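Local coordinates for protein acetyltransferase (Brucella abortus str. 2308 A, PDB 4ZBG) that probably transfers the acetyl group of acetyl-CoA to an amine of an unidentified substrate, as a GNAT-family N-acetyltransferase, at residues 53-57 against 107-112. Residues are numbered along the deposited sequence; the frame is centred on the assembly and turned at random.
Sequences LTLSL and EGLAQL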
loop_
_atom_site.group_PDB
_atom_site.type_symbol
_atom_site.label_atom_id
_atom_site.label_comp_id
_atom_site.label_asym_id
_atom_site.label_seq_id
_atom_site.Cartn_x
_atom_site.Cartn_y
_atom_site.Cartn_z
ATOM N N LEU A 53 -5.872 0.453 -8.947
ATOM C CA LEU A 53 -4.560 0.531 -8.325
ATOM C C LEU A 53 -4.089 1.976 -8.481
ATOM O O LEU A 53 -3.417 2.336 -9.445
ATOM C CB LEU A 53 -3.606 -0.483 -8.967
ATOM C CG LEU A 53 -2.227 -0.621 -8.322
ATOM C CD1 LEU A 53 -2.323 -0.916 -6.829
ATOM C CD2 LEU A 53 -1.444 -1.713 -9.028
ATOM N N THR A 54 -4.508 2.816 -7.544
ATOM C CA THR A 54 -4.308 4.251 -7.641
ATOM C C THR A 54 -2.836 4.600 -7.704
ATOM O O THR A 54 -2.410 5.434 -8.508
ATOM C CB THR A 54 -4.917 4.949 -6.428
ATOM O OG1 THR A 54 -6.293 4.570 -6.315
ATOM C CG2 THR A 54 -4.814 6.457 -6.572
ATOM N N LEU A 55 -2.064 3.956 -6.843
ATOM C CA LEU A 55 -0.640 4.196 -6.777
ATOM C C LEU A 55 0.053 2.893 -6.434
ATOM O O LEU A 55 -0.383 2.167 -5.537
ATOM C CB LEU A 55 -0.341 5.267 -5.724
ATOM C CG LEU A 55 1.122 5.666 -5.588
ATOM C CD1 LEU A 55 1.653 6.268 -6.868
ATOM C CD2 LEU A 55 1.273 6.644 -4.438
ATOM N N SER A 56 1.130 2.597 -7.156
ATOM C CA SER A 56 1.864 1.360 -6.963
ATOM C C SER A 56 3.332 1.710 -7.097
ATOM O O SER A 56 3.776 2.121 -8.173
ATOM C CB SER A 56 1.458 0.351 -8.031
ATOM O OG SER A 56 2.205 -0.847 -7.906
ATOM N N LEU A 57 4.068 1.598 -5.991
ATOM C CA LEU A 57 5.484 1.956 -5.976
ATOM C C LEU A 57 6.319 0.734 -5.684
ATOM O O LEU A 57 5.913 -0.135 -4.907
ATOM C CB LEU A 57 5.784 2.997 -4.899
ATOM C CG LEU A 57 5.030 4.322 -4.940
ATOM C CD1 LEU A 57 5.485 5.211 -3.792
ATOM C CD2 LEU A 57 5.213 5.021 -6.274
ATOM N N GLU A 107 6.910 7.711 0.973
ATOM C CA GLU A 107 6.858 8.211 -0.386
ATOM C C GLU A 107 5.450 8.078 -0.987
ATOM O O GLU A 107 4.962 8.994 -1.659
ATOM C CB GLU A 107 7.929 7.539 -1.244
ATOM C CG GLU A 107 7.967 8.048 -2.664
ATOM C CD GLU A 107 8.203 9.541 -2.773
ATOM O OE1 GLU A 107 8.849 10.153 -1.882
ATOM O OE2 GLU A 107 7.744 10.102 -3.784
ATOM N N GLY A 108 4.789 6.951 -0.739
ATOM C CA GLY A 108 3.426 6.773 -1.210
ATOM C C GLY A 108 2.464 7.801 -0.648
ATOM O O GLY A 108 1.649 8.378 -1.377
ATOM N N LEU A 109 2.562 8.048 0.656
ATOM C CA LEU A 109 1.706 9.047 1.288
ATOM C C LEU A 109 1.978 10.435 0.717
ATOM O O LEU A 109 1.049 11.209 0.492
ATOM C CB LEU A 109 1.907 9.045 2.796
ATOM C CG LEU A 109 1.451 7.768 3.500
ATOM C CD1 LEU A 109 1.903 7.818 4.951
ATOM C CD2 LEU A 109 -0.055 7.574 3.397
ATOM N N ALA A 110 3.249 10.745 0.472
ATOM C CA ALA A 110 3.604 12.051 -0.070
ATOM C C ALA A 110 3.001 12.222 -1.459
ATOM O O ALA A 110 2.500 13.292 -1.807
ATOM C CB ALA A 110 5.116 12.234 -0.095
ATOM N N GLN A 111 3.020 11.154 -2.250
ATOM C CA GLN A 111 2.461 11.226 -3.592
ATOM C C GLN A 111 0.939 11.354 -3.577
ATOM O O GLN A 111 0.369 12.114 -4.363
ATOM C CB GLN A 111 2.953 10.060 -4.450
ATOM C CG GLN A 111 4.433 10.205 -4.782
ATOM C CD GLN A 111 4.901 9.255 -5.854
ATOM O OE1 GLN A 111 4.154 8.911 -6.769
ATOM N NE2 GLN A 111 6.152 8.817 -5.744
ATOM N N LEU A 112 0.281 10.647 -2.665
ATOM C CA LEU A 112 -1.165 10.818 -2.503
ATOM C C LEU A 112 -1.515 12.239 -2.102
ATOM O O LEU A 112 -2.411 12.844 -2.690
ATOM C CB LEU A 112 -1.725 9.882 -1.441
ATOM C CG LEU A 112 -1.990 8.426 -1.802
ATOM C CD1 LEU A 112 -2.632 7.743 -0.605
ATOM C CD2 LEU A 112 -2.869 8.293 -3.042
#
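One face of the Gln111 side-chain amide receives methyls of Leu57 and Leu55, while Glu107 meets its N-H edge. Here helix 100-114 of the GNAT fold, the crossover between parallel strands 83-91 and 119-122, packs on the start of strand 55-61. Leu57 CD1 lies almost straight above Gln111 NE2, 4.2 Å away; Leu57 CD2 is closer to Gln111 NE2, at 3.9 Å, but tilted; Leu55 CD1 reaches Gln111 OE1 at 3.6 Å, also tilted from the normal. Along the edge, Gln111 NE2 gives a nearly straight hydrogen bond (2.8 Å, 166°) to the anti lone pair of Glu107 OE2, one helical turn earlier, which helps fix the rotation of the amide. Gln111 CG stands anti to its carbonyl carbon (chi1 -70°) with the chain extended beyond, carrying the amide across Leu55 and against the oncoming end of Leu57. The axes of residues 55-57 and 107-112 run roughly antiparallel, at 148°, and come within 9.5 Å. At the strand's entrance Thr54 and Leu55 form a classic beta bulge opposite Phe71, and Thr54 CG2 only grazes Leu112 CD2 at 4.4 Å. Leu112 also rests on Phe71 and Tyr84, while Lys13 touches both Gln111 and Leu57. Leucine methyls meet the helix backbone at Gly108: Leu55 CD2 lies 3.5 Å from Gly108 O, which already accepts a hydrogen bond from Leu112 N, and Leu57 CD1 sits 3.6 Å from Gly108 N.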